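Local coordinates for shikimate dehydrogenase (NADP(+)) (Listeria monocytogenes, PDB 3TNL), which probably catalyses the reversible NADPH-linked reduction of 3-dehydroshikimate to shikimate in chorismate biosynthesis, at residues K196-I201 against C207-F212; N57-K62 against K295-W300; G85-N90 against G129-H134. All coordinates share one frame; numbering follows the deposited sequence.

Contact 1 (K196-I201 against C207-F212)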
# COMPACT_ATOMS: atom_id res chain seq x y z
N LYS B 196 -17.89 31.73 9.09
CA LYS B 196 -17.31 30.93 10.18
C LYS B 196 -15.80 31.18 10.33
O LYS B 196 -15.29 31.33 11.44
CB LYS B 196 -17.61 29.43 9.97
CG LYS B 196 -19.04 29.03 10.36
CD LYS B 196 -19.20 27.50 10.52
CE LYS B 196 -18.91 26.71 9.25
NZ LYS B 196 -19.13 25.24 9.46
N THR B 197 -15.08 31.29 9.20
CA THR B 197 -13.66 31.56 9.24
C THR B 197 -13.37 32.91 9.93
O THR B 197 -12.45 33.02 10.73
CB THR B 197 -13.10 31.52 7.85
OG1 THR B 197 -13.28 30.19 7.34
CG2 THR B 197 -11.62 31.94 7.80
N VAL B 198 -14.15 33.93 9.58
CA VAL B 198 -14.01 35.24 10.22
C VAL B 198 -14.18 35.13 11.74
O VAL B 198 -13.39 35.71 12.48
CB VAL B 198 -15.02 36.24 9.63
CG1 VAL B 198 -15.09 37.52 10.50
CG2 VAL B 198 -14.61 36.58 8.18
N GLU B 199 -15.23 34.42 12.19
CA GLU B 199 -15.52 34.24 13.61
C GLU B 199 -14.35 33.54 14.30
O GLU B 199 -13.91 33.97 15.37
CB GLU B 199 -16.84 33.47 13.74
CG GLU B 199 -17.47 33.34 15.10
CD GLU B 199 -18.80 32.57 15.02
OE1 GLU B 199 -19.49 32.47 16.05
OE2 GLU B 199 -19.15 32.06 13.91
N LYS B 200 -13.84 32.48 13.69
CA LYS B 200 -12.68 31.75 14.24
C LYS B 200 -11.44 32.63 14.36
O LYS B 200 -10.76 32.64 15.40
CB LYS B 200 -12.32 30.56 13.34
CG LYS B 200 -13.30 29.42 13.33
CD LYS B 200 -12.88 28.41 12.28
CE LYS B 200 -13.80 27.21 12.17
NZ LYS B 200 -13.42 26.38 10.99
N ILE B 201 -11.09 33.34 13.30
CA ILE B 201 -9.93 34.18 13.36
C ILE B 201 -10.05 35.28 14.43
O ILE B 201 -9.11 35.51 15.21
CB ILE B 201 -9.66 34.80 11.97
CG1 ILE B 201 -9.29 33.67 11.00
CG2 ILE B 201 -8.58 35.88 12.07
CD1 ILE B 201 -9.11 34.09 9.51
N CYS B 207 -5.60 38.44 14.90
CA CYS B 207 -5.77 38.94 13.52
C CYS B 207 -7.19 39.52 13.38
O CYS B 207 -8.14 38.98 13.96
CB CYS B 207 -5.61 37.78 12.54
SG CYS B 207 -5.74 38.22 10.80
N LYS B 208 -7.30 40.61 12.63
CA LYS B 208 -8.57 41.30 12.37
C LYS B 208 -9.06 40.86 10.99
O LYS B 208 -8.49 41.22 9.97
CB LYS B 208 -8.42 42.82 12.43
CG LYS B 208 -7.81 43.36 13.74
CD LYS B 208 -8.48 42.78 14.99
CE LYS B 208 -7.74 43.22 16.26
NZ LYS B 208 -8.17 42.44 17.46
N ALA B 209 -10.10 40.05 11.00
CA ALA B 209 -10.68 39.48 9.80
C ALA B 209 -12.04 40.08 9.50
O ALA B 209 -12.83 40.40 10.40
CB ALA B 209 -10.79 37.96 9.96
N GLN B 210 -12.34 40.19 8.21
CA GLN B 210 -13.63 40.66 7.73
C GLN B 210 -13.93 40.01 6.39
O GLN B 210 -13.00 39.58 5.70
CB GLN B 210 -13.73 42.17 7.67
CG GLN B 210 -12.72 42.84 6.90
CD GLN B 210 -12.67 44.38 7.20
OE1 GLN B 210 -13.57 44.97 7.83
NE2 GLN B 210 -11.63 45.00 6.69
N LEU B 211 -15.22 39.91 6.08
CA LEU B 211 -15.73 39.31 4.85
C LEU B 211 -16.63 40.27 4.08
O LEU B 211 -17.45 40.98 4.66
CB LEU B 211 -16.54 38.06 5.20
CG LEU B 211 -17.28 37.36 4.06
CD1 LEU B 211 -16.36 36.77 3.01
CD2 LEU B 211 -18.20 36.29 4.69
N PHE B 212 -16.46 40.29 2.76
CA PHE B 212 -17.27 41.08 1.85
C PHE B 212 -17.65 40.27 0.61
O PHE B 212 -16.99 39.30 0.25
CB PHE B 212 -16.49 42.28 1.37
CG PHE B 212 -15.95 43.14 2.49
CD1 PHE B 212 -16.76 44.03 3.15
CD2 PHE B 212 -14.62 43.06 2.87
CE1 PHE B 212 -16.25 44.83 4.18
CE2 PHE B 212 -14.10 43.88 3.87
CZ PHE B 212 -14.94 44.75 4.52
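Val198 and Ile201, one helical turn apart, rest on Cys207, Ala209 and Leu211 in the second half of a Rossmann beta-alpha-beta unit, strand 180-185, helix 191-204, strand 208-213. The chain turns back after the helix, and the strand runs against it at 167°, the axes of 196-201 and 208-212 coming within 7.6 Å. No hydrogen bond joins the two segments; the contact is mostly apolar, methyls meeting side chains and the strand backbone.

Ile201 covers the entry to the strand with its CG2 branch. That methyl lies 3.6 Å from Cys207 CB and 3.7 Å from Ala209 CB, so it fits between Cys207 and Ala209, whose side chains both point to the helix. Its position follows from the first torsion, which sets CG2 anti to the backbone N and CG1 beside it (chi1 -66°). Val198 divides its two methyls. CG1 approaches the backbone carbonyl of Ala209, 3.7 Å from O, whereas CG2 reaches farther along the strand to Leu211 CB at 3.8 Å, the two side chains crossing at a slant. At Ala209, which has only a methyl, the backbones are close: its CA is 5.4 Å from Val198 CA.

Beyond this first shell, Ile183 of the neighbouring strand touches Val198 and Leu211, while Ala174 of helix 164-175 meets both Ile201 and Cys207. Asn202 OD1 accepts a hydrogen bond from Ala209 N, and Thr205 OG1 bonds with Ile201 O and Cys207 N, fastening the turn between helix and strand. Leu211 also lies near Asn185, a residue of the NAD-binding site, so this end of the contact lies close to the cofactor site, the Leu211 side chain about 9 Å from the bound NAD. At the opposite end, Cys207 SG is 3.9 Å from Ile201 CG2.

Contact 2 (N57-K62 against K295-W300)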
# COMPACT_ATOMS: atom_id res chain seq x y z
N ASN B 57 7.39 9.62 -4.24
CA ASN B 57 8.21 8.48 -4.66
C ASN B 57 9.59 8.91 -5.18
O ASN B 57 10.60 8.28 -4.90
CB ASN B 57 7.45 7.62 -5.67
CG ASN B 57 6.37 6.82 -5.02
OD1 ASN B 57 6.59 6.31 -3.94
ND2 ASN B 57 5.20 6.73 -5.66
N GLU B 58 9.62 10.01 -5.90
CA GLU B 58 10.91 10.55 -6.38
C GLU B 58 11.75 10.99 -5.18
O GLU B 58 12.96 10.76 -5.15
CB GLU B 58 10.70 11.70 -7.37
CG GLU B 58 10.16 11.24 -8.72
CD GLU B 58 11.17 10.55 -9.60
OE1 GLU B 58 10.73 9.86 -10.54
OE2 GLU B 58 12.39 10.71 -9.39
N ALA B 59 11.11 11.59 -4.16
CA ALA B 59 11.82 12.01 -2.96
C ALA B 59 12.35 10.80 -2.19
O ALA B 59 13.52 10.77 -1.77
CB ALA B 59 10.89 12.90 -2.04
N PHE B 60 11.51 9.78 -2.01
CA PHE B 60 11.96 8.60 -1.29
C PHE B 60 13.16 7.96 -2.00
O PHE B 60 14.15 7.61 -1.34
CB PHE B 60 10.87 7.53 -1.19
CG PHE B 60 9.66 7.92 -0.43
CD1 PHE B 60 9.74 8.61 0.76
CD2 PHE B 60 8.41 7.52 -0.88
CE1 PHE B 60 8.60 8.91 1.48
CE2 PHE B 60 7.25 7.79 -0.14
CZ PHE B 60 7.34 8.54 1.02
N ALA B 61 13.05 7.80 -3.31
CA ALA B 61 14.12 7.18 -4.11
C ALA B 61 15.42 7.98 -4.06
O ALA B 61 16.49 7.40 -3.89
CB ALA B 61 13.67 6.95 -5.54
N LYS B 62 15.31 9.30 -4.17
CA LYS B 62 16.47 10.19 -4.09
C LYS B 62 17.20 10.04 -2.76
O LYS B 62 18.44 9.95 -2.72
CB LYS B 62 16.03 11.65 -4.27
CG LYS B 62 17.16 12.69 -4.22
CD LYS B 62 18.18 12.45 -5.31
CE LYS B 62 19.19 13.60 -5.37
NZ LYS B 62 20.24 13.32 -6.40
N LYS B 295 6.28 19.46 4.00
CA LYS B 295 5.87 19.44 5.39
C LYS B 295 5.38 18.02 5.76
O LYS B 295 5.78 17.46 6.78
CB LYS B 295 4.78 20.47 5.65
CG LYS B 295 4.40 20.63 7.12
CD LYS B 295 5.42 21.44 7.90
CE LYS B 295 5.01 21.49 9.37
NZ LYS B 295 6.03 22.26 10.18
N ALA B 296 4.49 17.45 4.94
CA ALA B 296 4.02 16.10 5.18
C ALA B 296 5.17 15.07 5.16
O ALA B 296 5.24 14.17 5.99
CB ALA B 296 2.98 15.71 4.15
N PHE B 297 6.10 15.24 4.21
CA PHE B 297 7.25 14.34 4.08
C PHE B 297 8.07 14.27 5.37
O PHE B 297 8.46 13.16 5.81
CB PHE B 297 8.11 14.84 2.93
CG PHE B 297 9.22 13.91 2.55
CD1 PHE B 297 9.03 12.95 1.58
CD2 PHE B 297 10.47 14.02 3.14
CE1 PHE B 297 10.08 12.10 1.21
CE2 PHE B 297 11.52 13.17 2.79
CZ PHE B 297 11.30 12.21 1.82
N GLU B 298 8.28 15.42 6.01
CA GLU B 298 9.03 15.45 7.30
C GLU B 298 8.24 14.84 8.43
O GLU B 298 8.81 14.12 9.29
CB GLU B 298 9.51 16.86 7.70
CG GLU B 298 10.30 16.83 9.07
CD GLU B 298 10.82 18.18 9.60
OE1 GLU B 298 10.68 19.22 8.92
OE2 GLU B 298 11.37 18.18 10.73
N ILE B 299 6.94 15.12 8.47
CA ILE B 299 6.05 14.54 9.49
C ILE B 299 6.17 12.99 9.43
O ILE B 299 6.23 12.33 10.46
CB ILE B 299 4.59 15.03 9.30
CG1 ILE B 299 4.43 16.47 9.83
CG2 ILE B 299 3.63 14.14 10.02
CD1 ILE B 299 3.15 17.16 9.40
N TRP B 300 6.22 12.42 8.23
CA TRP B 300 6.28 10.97 8.13
C TRP B 300 7.66 10.38 8.35
O TRP B 300 7.80 9.38 9.07
CB TRP B 300 5.79 10.47 6.77
CG TRP B 300 4.34 10.86 6.45
CD1 TRP B 300 3.27 10.83 7.28
CD2 TRP B 300 3.85 11.31 5.18
NE1 TRP B 300 2.16 11.25 6.61
CE2 TRP B 300 2.49 11.57 5.33
CE3 TRP B 300 4.47 11.55 3.95
CZ2 TRP B 300 1.71 12.04 4.27
CZ3 TRP B 300 3.69 12.03 2.90
CH2 TRP B 300 2.34 12.25 3.07
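Phe297 crosses from helix 286-301 to Ala59 and Phe60 of helix 52-63, packing helix 286-301, near the C-terminus, on the substrate-binding domain of this two-domain dehydrogenase. The contact is wholly apolar and buried. The helix backbones stay well separated, with 8.7 Å between Ala59 CA and Phe297 CA, and the benzyl group spans much of that distance.

From Phe297 CB, which points to the other helix, the side chain extends with CG anti to the backbone N (chi1 -172°). The CD1, CE1 and CZ atoms then make the approach. CD1 lies 4.1 Å from both Phe60 CE1 and Ala59 CB, a looser fit than that of the next atom. CE1 is the focus: it comes to 3.4 Å from Ala59 CB and 3.5 Å from Phe60 CE1, touching a methyl and a ring at once. CZ continues past the methyl, 3.9 Å from Ala59 CB, and approaches Phe60 CD1.

Phe60 enters from the neighbouring position on its helix; its CB starts out along the interface, and the ring then swings closer. The ring planes of Phe60 and Phe297 differ by 28° and the ring centroids of Phe60 and Phe297 are 5.5 Å apart. They form a strongly offset, near-parallel pair whose rings slide past one another and barely overlap, so little of either ring is stacked.

Leu65 and Met305 pack against Phe297, Tyr69 of strand 67-73 touches Phe60, and Ile310 of helix 307-313 touches Ala59. Just before Ala59, Asn57 and Glu58 bond to the second subunit, where Glu58 OE1 accepts from the backbone N atoms of Thr30 and Glu31; helix 52-63 therefore serves both the interior and the dimer interface. Within the aromatic pair, Phe60 CD1 lies 3.5 Å from Phe297 CE1.

Contact 3 (G85-N90 against G129-H134)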
# COMPACT_ATOMS: atom_id res chain seq x y z
N GLY B 85 -8.58 0.06 8.52
CA GLY B 85 -7.67 -0.84 7.83
C GLY B 85 -6.22 -0.34 7.89
O GLY B 85 -5.29 -1.11 8.16
N PHE B 86 -6.05 0.98 7.73
CA PHE B 86 -4.71 1.57 7.79
C PHE B 86 -4.12 1.43 9.19
O PHE B 86 -2.95 1.20 9.35
CB PHE B 86 -4.70 3.05 7.43
CG PHE B 86 -4.83 3.35 5.94
CD1 PHE B 86 -4.76 2.35 4.97
CD2 PHE B 86 -4.97 4.66 5.54
CE1 PHE B 86 -4.84 2.68 3.58
CE2 PHE B 86 -5.01 5.00 4.21
CZ PHE B 86 -4.94 4.01 3.21
N ARG B 87 -4.95 1.52 10.22
CA ARG B 87 -4.47 1.29 11.59
C ARG B 87 -3.94 -0.15 11.69
O ARG B 87 -2.85 -0.41 12.20
CB ARG B 87 -5.59 1.46 12.61
CG ARG B 87 -6.07 2.89 12.87
CD ARG B 87 -7.18 2.89 13.90
NE ARG B 87 -7.72 4.21 14.19
CZ ARG B 87 -7.25 5.03 15.13
NH1 ARG B 87 -7.84 6.21 15.33
NH2 ARG B 87 -6.21 4.69 15.88
N ALA B 88 -4.73 -1.10 11.20
CA ALA B 88 -4.37 -2.52 11.29
C ALA B 88 -3.20 -2.91 10.43
O ALA B 88 -2.52 -3.88 10.75
CB ALA B 88 -5.61 -3.41 11.00
N MET B 89 -2.98 -2.18 9.34
CA MET B 89 -1.81 -2.37 8.46
C MET B 89 -0.57 -1.66 9.00
O MET B 89 0.50 -1.78 8.41
CB MET B 89 -2.10 -1.80 7.06
CG MET B 89 -3.17 -2.51 6.29
SD MET B 89 -3.85 -1.57 4.91
CE MET B 89 -2.46 -1.46 3.79
N ASN B 90 -0.75 -0.89 10.07
CA ASN B 90 0.32 -0.10 10.70
C ASN B 90 0.99 0.89 9.74
O ASN B 90 2.20 1.08 9.78
CB ASN B 90 1.40 -0.99 11.33
CG ASN B 90 2.20 -0.26 12.39
OD1 ASN B 90 1.68 0.63 13.08
ND2 ASN B 90 3.46 -0.65 12.57
N GLY B 129 0.22 3.56 17.09
CA GLY B 129 -1.23 3.40 16.96
C GLY B 129 -2.09 4.64 17.23
O GLY B 129 -3.32 4.59 17.20
N VAL B 130 -1.47 5.75 17.56
CA VAL B 130 -2.21 6.99 17.79
C VAL B 130 -2.11 7.80 16.51
O VAL B 130 -0.99 8.06 16.00
CB VAL B 130 -1.61 7.78 18.98
CG1 VAL B 130 -2.37 9.11 19.21
CG2 VAL B 130 -1.61 6.91 20.23
N LEU B 131 -3.27 8.14 15.94
CA LEU B 131 -3.31 8.91 14.68
C LEU B 131 -3.50 10.41 14.95
O LEU B 131 -4.48 10.82 15.60
CB LEU B 131 -4.46 8.44 13.80
CG LEU B 131 -4.50 6.98 13.41
CD1 LEU B 131 -5.73 6.74 12.52
CD2 LEU B 131 -3.19 6.55 12.71
N THR B 132 -2.58 11.21 14.45
CA THR B 132 -2.62 12.68 14.57
C THR B 132 -2.86 13.26 13.17
O THR B 132 -2.15 12.90 12.21
CB THR B 132 -1.33 13.28 15.11
OG1 THR B 132 -0.96 12.64 16.33
CG2 THR B 132 -1.49 14.81 15.37
N GLY B 133 -3.88 14.11 13.08
CA GLY B 133 -4.23 14.84 11.88
C GLY B 133 -3.56 16.20 11.86
O GLY B 133 -3.57 16.93 12.87
N HIS B 134 -2.98 16.53 10.72
CA HIS B 134 -2.31 17.78 10.47
C HIS B 134 -2.90 18.42 9.20
O HIS B 134 -3.57 17.75 8.41
CB HIS B 134 -0.82 17.54 10.19
CG HIS B 134 -0.06 16.97 11.35
ND1 HIS B 134 0.72 17.76 12.18
CD2 HIS B 134 0.05 15.71 11.82
CE1 HIS B 134 1.25 17.00 13.12
NE2 HIS B 134 0.89 15.74 12.91
O HOH W 1 -4.27 2.36 15.76
O HOH W 2 2.23 2.39 14.88
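Arg87 lays one face of its guanidinium over Leu131, whose CD1 sits beneath the centre of the group, 3.5 Å from CZ. The arginine chain is extended from CG to NE, carrying the charged end from helix 79-88 across to strand 130-134, and it runs across the leucine. At the edge of the guanidinium, water 1 accepts from Arg87 NH2 at 3.0 Å and donates to Gly129 O at 2.8 Å, bridging helix and turn.

Partners beyond the two segments fix the flat group's rotation: NH1 bonds to Tyr107 O, and NH2 forms a salt bridge with Asp109 OD2. The same carboxylate oxygen accepts from Leu131 N, which ties the arginine to the strand it covers. Farther along, water 2 donates to Asn90 OD1 at 2.6 Å and is weakly bonded to Gly129 N. Asn90 has positive phi and closes the helix in a Schellman motif. Strands 123-127 and 130-134 are antiparallel neighbours, and Gly129 (phi 85°) lies in the tight turn between them: the arrangement is that of a helix end packed against a beta-hairpin in the mixed beta sheet of the substrate-binding domain.

Contacts 2 and 3 are neighbours, their centres 18 Å apart, and they touch where Ile299 CD1 packs on His134 ND1 at 3.7 Å. Contact 1 lies apart in the nucleotide-binding domain, between an outer strand of the parallel sheet and helix 191-204, its centre 34 Å from that of contact 2 and on the opposite side of the chain's centre. Along the sequence, contact 3 closes before contact 1 opens, and both are nested within the long loop closed by contact 2. The chain thus builds the mixed-sheet domain, then the Rossmann domain, and returns through helix 286-301 to the first. Segments of contacts 2 and 3 also meet the second subunit, whereas contact 1 does not.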